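Local coordinates for D-glycero-D-manno-heptose 1-phosphate kinase (Bacteroides thetaiotaomicron, PDB 3K85), which probably transfers phosphate from ATP to a heptose sugar or its phosphate, as a member of the GHMP kinase family, at residues 198-203 with 324-329; 10-15 with 302-307; 46-51 with 96-101. One frame throughout, in Å; residues are numbered along the deposited sequence.

In the fold
Contacts 1 and 2 adjoin, their centres about 9 Å apart, and meet along one small antiparallel sheet. Strand 199-202 of contact 1 lies beside strand 303-306 of contact 2, and Met199 also packs on Leu12, carried by the long strand 4-15. Contact 2, through Leu12 and Leu14 on Phe302 and Met304, sets this sheet against the large mixed sheet. Contact 3 lies on the other side of the chain's centre, its own centre about 39 Å from that of contact 2, yet it belongs to the same large sheet, because strand 39-47 pairs with strand 4-15. Between contacts 1 and 3 the nearest atoms are still about 22 Å apart.

Contact 1: residues 198-203 with 324-329; sequences SMVLYF and GFVMPF
Phe329 and Leu201 cross at about a right angle, with ring atom CD2 of Phe329 3.6 Å from Leu201 CG. The far end of the same ring reaches Met199: its methyl CE lies 3.5 Å from Phe329 CZ, while Met199 CB sits at the ring edge, in plane. Leu12 of strand 4-15 also touches this ring, and Phe331 meets it edge-to-face.

Leu201 contributes its backbone as well. Its carbonyl O accepts a hydrogen bond from Met327 N at 2.7 Å, with an N-H...O angle of 149°, and the CA-H of Val326 approaches the same oxygen. One residue on, Tyr202 and Val326 form a single beta bridge.

Phe203 is covered by two residues of the other segment. Its CE1 rests 3.4 Å from Met327 CB, and Met327 CG, anti to the backbone N (chi1 -179°), lies 3.9 Å from Phe203 CE1. Phe203 CB lies 3.5 Å from Phe325 CE2; the planes of the two rings stand at 60° to each other. Phe302 completes the cluster by meeting the Phe203 ring edge-to-face. At the end of the contact, Tyr202 OH receives a weak hydrogen bond from Gly324 N, 2.9 Å away.

Strand 199-202 is an outer strand of a three-stranded antiparallel sheet, and residues 324-329, in the loop after helix 309-320, pass its margin obliquely and touch it through one bridge. Sheet and helix together are consistent with the alpha/beta C-terminal domain of a GHMP kinase.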
# COMPACT_ATOMS: atom_id res chain seq x y z
N SER A 198 6.46 1.09 -20.46
CA SER A 198 7.78 0.47 -20.51
C SER A 198 7.69 -1.05 -20.60
O SER A 198 8.71 -1.74 -20.52
CB SER A 198 8.58 0.83 -19.24
OG SER A 198 8.83 2.21 -19.14
N MSE A 199 6.49 -1.59 -20.77
CA MSE A 199 6.37 -3.05 -20.83
C MSE A 199 5.60 -3.66 -21.99
O MSE A 199 4.61 -3.12 -22.47
CB MSE A 199 5.77 -3.58 -19.54
CG MSE A 199 6.74 -3.63 -18.39
SE MSE A 199 5.85 -4.08 -16.73
CE MSE A 199 4.89 -5.67 -17.31
N VAL A 200 6.09 -4.82 -22.42
CA VAL A 200 5.47 -5.55 -23.51
C VAL A 200 5.20 -6.99 -23.05
O VAL A 200 6.08 -7.67 -22.53
CB VAL A 200 6.40 -5.57 -24.75
CG1 VAL A 200 5.64 -6.12 -25.96
CG2 VAL A 200 6.92 -4.18 -25.03
N LEU A 201 3.96 -7.43 -23.24
CA LEU A 201 3.53 -8.78 -22.89
C LEU A 201 3.46 -9.58 -24.18
O LEU A 201 2.63 -9.30 -25.04
CB LEU A 201 2.15 -8.75 -22.24
CG LEU A 201 2.07 -8.84 -20.72
CD1 LEU A 201 1.32 -10.11 -20.35
CD2 LEU A 201 3.46 -8.81 -20.10
N TYR A 202 4.31 -10.59 -24.31
CA TYR A 202 4.32 -11.40 -25.53
C TYR A 202 4.25 -12.91 -25.32
O TYR A 202 5.10 -13.51 -24.66
CB TYR A 202 5.57 -11.06 -26.35
CG TYR A 202 5.70 -11.85 -27.62
CD1 TYR A 202 4.71 -11.78 -28.61
CD2 TYR A 202 6.80 -12.69 -27.84
CE1 TYR A 202 4.82 -12.53 -29.79
CE2 TYR A 202 6.91 -13.44 -29.01
CZ TYR A 202 5.92 -13.35 -29.98
OH TYR A 202 6.02 -14.11 -31.13
N PHE A 203 3.22 -13.52 -25.90
CA PHE A 203 3.03 -14.96 -25.81
C PHE A 203 3.58 -15.59 -27.09
O PHE A 203 3.79 -14.90 -28.09
CB PHE A 203 1.55 -15.31 -25.68
CG PHE A 203 0.90 -14.78 -24.43
CD1 PHE A 203 0.68 -13.42 -24.26
CD2 PHE A 203 0.47 -15.66 -23.44
CE1 PHE A 203 0.04 -12.94 -23.13
CE2 PHE A 203 -0.18 -15.18 -22.31
CZ PHE A 203 -0.40 -13.82 -22.15
N GLY A 324 4.08 -15.33 -32.95
CA GLY A 324 3.17 -15.11 -31.83
C GLY A 324 2.61 -13.70 -31.84
O GLY A 324 2.83 -12.94 -32.78
N PHE A 325 1.87 -13.35 -30.79
CA PHE A 325 1.28 -12.01 -30.69
C PHE A 325 1.59 -11.31 -29.38
O PHE A 325 1.86 -11.95 -28.36
CB PHE A 325 -0.24 -12.08 -30.87
CG PHE A 325 -0.96 -12.90 -29.83
CD1 PHE A 325 -2.34 -12.79 -29.68
CD2 PHE A 325 -0.28 -13.81 -29.01
CE1 PHE A 325 -3.03 -13.56 -28.74
CE2 PHE A 325 -0.95 -14.58 -28.07
CZ PHE A 325 -2.33 -14.46 -27.94
N VAL A 326 1.54 -9.98 -29.41
CA VAL A 326 1.78 -9.19 -28.22
C VAL A 326 0.41 -8.91 -27.59
O VAL A 326 -0.51 -8.46 -28.27
CB VAL A 326 2.50 -7.86 -28.56
CG1 VAL A 326 2.33 -6.86 -27.42
CG2 VAL A 326 3.97 -8.13 -28.79
N MSE A 327 0.30 -9.19 -26.30
CA MSE A 327 -0.95 -8.99 -25.59
C MSE A 327 -0.96 -7.65 -24.85
O MSE A 327 -0.22 -7.46 -23.88
CB MSE A 327 -1.18 -10.14 -24.60
CG MSE A 327 -2.47 -10.05 -23.80
SE MSE A 327 -4.08 -9.91 -24.89
CE MSE A 327 -4.66 -11.76 -24.84
N PRO A 328 -1.79 -6.71 -25.30
CA PRO A 328 -1.88 -5.39 -24.66
C PRO A 328 -2.56 -5.52 -23.30
O PRO A 328 -3.52 -6.28 -23.13
CB PRO A 328 -2.71 -4.59 -25.66
CG PRO A 328 -3.63 -5.63 -26.22
CD PRO A 328 -2.69 -6.78 -26.47
N PHE A 329 -2.06 -4.78 -22.32
CA PHE A 329 -2.61 -4.86 -20.99
C PHE A 329 -2.45 -3.55 -20.23
O PHE A 329 -1.75 -2.64 -20.66
CB PHE A 329 -1.88 -5.96 -20.20
CG PHE A 329 -0.53 -5.53 -19.72
CD1 PHE A 329 -0.36 -5.02 -18.44
CD2 PHE A 329 0.56 -5.53 -20.59
CE1 PHE A 329 0.87 -4.50 -18.04
CE2 PHE A 329 1.81 -5.02 -20.20
CZ PHE A 329 1.96 -4.50 -18.92

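Contact 2: residues 10-15 with 302-307; sequences LRLGLA and FIMFVV
Leu12 meets both Phe302 and Met304, and through them strand 4-15 of the large mixed sheet packs on the three-stranded antiparallel sheet that contains strand 303-306. This is sheet-to-sheet packing within the two-domain GHMP kinase architecture. The axes of the short segments 10-15 and 303-306 come within 9.6 Å of each other, at an angle of 61°, and no hydrogen bond joins them; the contact is made by apolar side chains.

Of Leu12, CD1 meets Phe302 CZ at 3.9 Å, arriving at the ring edge and in its plane, and CG lies 4.1 Å from the selenium SE of Met304, present here as selenomethionine. Leu113, Met199 and Leu201 pack on Leu12 too, which places it well inside the core.

Gly13 follows with a slighter touch, its carbonyl O 4.4 Å from Met304 CE.

At Leu14 the strand departs from regular pairing: Leu14 and Ala15 both face Leu33, which makes a classic beta bulge. Leu246 of helix 230-246 packs on the Leu14 side chain, and Phe254 and Leu258 of helix 251-264 pack on Met304.

Met304 extends as far as its selenium, with CG anti to the backbone N (chi1 -177°), and bends only at chi3. Its SE meets Leu14 CD2 at 4.2 Å, where the two side chains cross at about a right angle.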
# COMPACT_ATOMS: atom_id res chain seq x y z
N LEU A 10 -6.12 -11.36 -13.60
CA LEU A 10 -4.97 -12.25 -13.71
C LEU A 10 -3.84 -11.38 -13.21
O LEU A 10 -4.06 -10.22 -12.87
CB LEU A 10 -4.74 -12.68 -15.16
CG LEU A 10 -5.85 -13.50 -15.82
CD1 LEU A 10 -5.59 -13.59 -17.31
CD2 LEU A 10 -5.92 -14.90 -15.21
N ARG A 11 -2.62 -11.90 -13.18
CA ARG A 11 -1.53 -11.10 -12.67
C ARG A 11 -0.21 -11.34 -13.37
O ARG A 11 -0.04 -12.32 -14.08
CB ARG A 11 -1.37 -11.39 -11.18
CG ARG A 11 -1.08 -12.85 -10.86
CD ARG A 11 0.36 -13.20 -11.20
NE ARG A 11 0.67 -14.62 -11.01
CZ ARG A 11 1.28 -15.36 -11.92
NH1 ARG A 11 1.63 -14.83 -13.08
NH2 ARG A 11 1.56 -16.64 -11.68
N LEU A 12 0.72 -10.42 -13.14
CA LEU A 12 2.06 -10.50 -13.69
C LEU A 12 2.96 -10.77 -12.51
O LEU A 12 2.84 -10.12 -11.47
CB LEU A 12 2.46 -9.17 -14.32
CG LEU A 12 2.65 -9.11 -15.82
CD1 LEU A 12 1.62 -9.97 -16.54
CD2 LEU A 12 2.53 -7.65 -16.25
N GLY A 13 3.86 -11.75 -12.66
CA GLY A 13 4.79 -12.06 -11.59
C GLY A 13 5.97 -11.14 -11.77
O GLY A 13 6.85 -11.41 -12.59
N LEU A 14 6.01 -10.05 -11.03
CA LEU A 14 7.10 -9.11 -11.17
C LEU A 14 8.41 -9.63 -10.61
O LEU A 14 9.45 -9.45 -11.22
CB LEU A 14 6.73 -7.77 -10.54
CG LEU A 14 5.51 -7.13 -11.23
CD1 LEU A 14 5.13 -5.83 -10.57
CD2 LEU A 14 5.82 -6.91 -12.70
N ALA A 15 8.36 -10.28 -9.45
CA ALA A 15 9.58 -10.80 -8.83
C ALA A 15 9.35 -11.75 -7.66
O ALA A 15 8.28 -11.74 -7.03
CB ALA A 15 10.46 -9.65 -8.36
N PHE A 302 5.31 -17.17 -23.08
CA PHE A 302 4.99 -15.96 -22.34
C PHE A 302 6.25 -15.22 -21.89
O PHE A 302 6.91 -15.64 -20.94
CB PHE A 302 4.15 -16.30 -21.11
CG PHE A 302 3.70 -15.10 -20.34
CD1 PHE A 302 2.53 -14.44 -20.68
CD2 PHE A 302 4.45 -14.62 -19.28
CE1 PHE A 302 2.11 -13.32 -19.97
CE2 PHE A 302 4.05 -13.50 -18.56
CZ PHE A 302 2.87 -12.85 -18.91
N ILE A 303 6.58 -14.13 -22.57
CA ILE A 303 7.76 -13.35 -22.20
C ILE A 303 7.36 -11.93 -21.82
O ILE A 303 6.55 -11.29 -22.49
CB ILE A 303 8.78 -13.24 -23.36
CG1 ILE A 303 9.02 -14.60 -24.01
CG2 ILE A 303 10.10 -12.72 -22.82
CD1 ILE A 303 7.96 -14.98 -25.01
N MSE A 304 7.93 -11.45 -20.72
CA MSE A 304 7.66 -10.10 -20.25
C MSE A 304 8.89 -9.27 -20.58
O MSE A 304 9.98 -9.55 -20.10
CB MSE A 304 7.41 -10.11 -18.74
CG MSE A 304 7.04 -8.76 -18.15
SE MSE A 304 6.68 -8.89 -16.25
CE MSE A 304 8.48 -8.62 -15.59
N PHE A 305 8.70 -8.26 -21.42
CA PHE A 305 9.81 -7.40 -21.82
C PHE A 305 9.70 -5.99 -21.24
O PHE A 305 8.62 -5.41 -21.19
CB PHE A 305 9.87 -7.29 -23.34
CG PHE A 305 10.41 -8.51 -24.02
CD1 PHE A 305 11.74 -8.88 -23.87
CD2 PHE A 305 9.59 -9.29 -24.84
CE1 PHE A 305 12.26 -9.99 -24.54
CE2 PHE A 305 10.10 -10.40 -25.51
CZ PHE A 305 11.44 -10.76 -25.36
N VAL A 306 10.83 -5.45 -20.80
CA VAL A 306 10.87 -4.10 -20.25
C VAL A 306 11.67 -3.23 -21.23
O VAL A 306 12.86 -3.45 -21.42
CB VAL A 306 11.56 -4.09 -18.86
CG1 VAL A 306 11.86 -2.65 -18.43
CG2 VAL A 306 10.66 -4.77 -17.84
N VAL A 307 11.01 -2.25 -21.83
CA VAL A 307 11.67 -1.38 -22.80
C VAL A 307 11.44 0.11 -22.57
O VAL A 307 10.48 0.52 -21.91
CB VAL A 307 11.20 -1.75 -24.24
CG1 VAL A 307 9.71 -1.51 -24.37
CG2 VAL A 307 11.98 -0.94 -25.26

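Contact 3: residues 46-51 with 96-101; sequences EETNSG and PKSFKI
Glu46 and Lys100 lie side by side and point the same way. From CB of Glu46 the chain turns into the crowded position, with CG between the backbone N and the carbonyl carbon (chi1 42°), and this brings CG to 3.6 Å from Lys100 CB. The carboxylate carbon CD lies 3.9 Å from Lys100 CD, a carbon that OE2 approaches to 3.7 Å. The other oxygen, OE1, forms a long salt bridge with Lys100 NZ at 3.8 Å. An alanine here would probably leave Lys100 NZ without this carboxylate, and the bent aliphatic chain of Lys100 freer to turn. Through their backbones the two residues form an antiparallel hydrogen-bonded pair joining strands 39-47 and 99-105 of the large mixed sheet: Glu46 N donates to Lys100 O at 3.0 Å, and Lys100 N to Glu46 O at 2.9 Å. Glu47 and Phe99 follow as a non-hydrogen-bonded pair. Past the strand end, Thr48 N still binds Ser98 O at 3.0 Å, standing above the carbonyl plane. Ser98 OG, hydrogen-bonded to Arg52 O, accepts a weak bond from Gly51 N at 2.8 Å, and Thr48 OG1 accepts from Ser50 N in an ST turn.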
# COMPACT_ATOMS: atom_id res chain seq x y z
N GLU A 46 -27.07 -17.60 -11.50
CA GLU A 46 -28.46 -17.24 -11.35
C GLU A 46 -29.21 -18.43 -10.76
O GLU A 46 -29.17 -19.53 -11.31
CB GLU A 46 -29.06 -16.81 -12.69
CG GLU A 46 -28.66 -17.67 -13.88
CD GLU A 46 -29.09 -17.08 -15.22
OE1 GLU A 46 -30.31 -16.85 -15.40
OE2 GLU A 46 -28.21 -16.84 -16.08
N GLU A 47 -29.87 -18.20 -9.64
CA GLU A 47 -30.62 -19.27 -8.99
C GLU A 47 -31.85 -19.65 -9.80
O GLU A 47 -32.44 -18.82 -10.49
CB GLU A 47 -31.05 -18.88 -7.58
CG GLU A 47 -31.74 -20.02 -6.86
CD GLU A 47 -32.57 -19.58 -5.67
OE1 GLU A 47 -31.98 -19.19 -4.64
OE2 GLU A 47 -33.82 -19.61 -5.78
N THR A 48 -32.23 -20.92 -9.70
CA THR A 48 -33.39 -21.43 -10.41
C THR A 48 -34.10 -22.47 -9.56
O THR A 48 -33.51 -23.06 -8.65
CB THR A 48 -32.99 -22.09 -11.75
OG1 THR A 48 -34.16 -22.63 -12.37
CG2 THR A 48 -31.99 -23.22 -11.52
N ASN A 49 -35.38 -22.68 -9.84
CA ASN A 49 -36.18 -23.66 -9.10
C ASN A 49 -36.48 -24.88 -9.97
O ASN A 49 -37.47 -25.57 -9.74
CB ASN A 49 -37.49 -23.04 -8.63
CG ASN A 49 -37.28 -21.99 -7.55
OD1 ASN A 49 -36.71 -22.28 -6.49
ND2 ASN A 49 -37.75 -20.77 -7.80
N SER A 50 -35.62 -25.14 -10.95
CA SER A 50 -35.81 -26.27 -11.86
C SER A 50 -35.32 -27.59 -11.26
O SER A 50 -35.66 -28.66 -11.75
CB SER A 50 -35.07 -26.02 -13.18
OG SER A 50 -33.68 -26.27 -13.05
N GLY A 51 -34.51 -27.50 -10.21
CA GLY A 51 -33.99 -28.70 -9.59
C GLY A 51 -32.79 -29.22 -10.36
O GLY A 51 -32.37 -30.37 -10.19
N PRO A 96 -28.91 -29.10 -1.15
CA PRO A 96 -28.61 -29.08 -2.59
C PRO A 96 -29.07 -27.77 -3.25
O PRO A 96 -30.10 -27.20 -2.88
CB PRO A 96 -29.38 -30.30 -3.10
CG PRO A 96 -29.26 -31.25 -1.96
CD PRO A 96 -29.55 -30.36 -0.77
N LYS A 97 -28.31 -27.30 -4.23
CA LYS A 97 -28.65 -26.07 -4.92
C LYS A 97 -29.02 -26.27 -6.40
O LYS A 97 -28.50 -27.17 -7.06
CB LYS A 97 -27.49 -25.07 -4.82
CG LYS A 97 -27.81 -23.83 -4.00
CD LYS A 97 -27.74 -24.09 -2.51
CE LYS A 97 -28.23 -22.88 -1.72
NZ LYS A 97 -27.83 -22.92 -0.28
N SER A 98 -29.92 -25.42 -6.90
CA SER A 98 -30.36 -25.47 -8.29
C SER A 98 -30.03 -24.11 -8.93
O SER A 98 -30.56 -23.07 -8.53
CB SER A 98 -31.87 -25.74 -8.33
OG SER A 98 -32.34 -25.90 -9.66
N PHE A 99 -29.16 -24.10 -9.93
CA PHE A 99 -28.76 -22.84 -10.54
C PHE A 99 -28.10 -22.99 -11.90
O PHE A 99 -27.73 -24.09 -12.31
CB PHE A 99 -27.78 -22.13 -9.62
CG PHE A 99 -26.51 -22.91 -9.39
CD1 PHE A 99 -25.42 -22.75 -10.23
CD2 PHE A 99 -26.44 -23.87 -8.38
CE1 PHE A 99 -24.27 -23.52 -10.07
CE2 PHE A 99 -25.30 -24.65 -8.20
CZ PHE A 99 -24.21 -24.48 -9.05
N LYS A 100 -27.94 -21.86 -12.58
CA LYS A 100 -27.30 -21.83 -13.88
C LYS A 100 -26.01 -21.05 -13.62
O LYS A 100 -26.04 -20.02 -12.94
CB LYS A 100 -28.19 -21.10 -14.88
CG LYS A 100 -27.76 -21.24 -16.34
CD LYS A 100 -28.59 -20.35 -17.29
CE LYS A 100 -30.07 -20.77 -17.41
NZ LYS A 100 -30.89 -20.48 -16.19
N ILE A 101 -24.89 -21.54 -14.13
CA ILE A 101 -23.62 -20.85 -13.92
C ILE A 101 -22.78 -20.79 -15.19
O ILE A 101 -22.51 -21.81 -15.82
CB ILE A 101 -22.80 -21.52 -12.77
CG1 ILE A 101 -21.49 -20.76 -12.56
CG2 ILE A 101 -22.56 -22.98 -13.08
CD1 ILE A 101 -20.62 -21.33 -11.46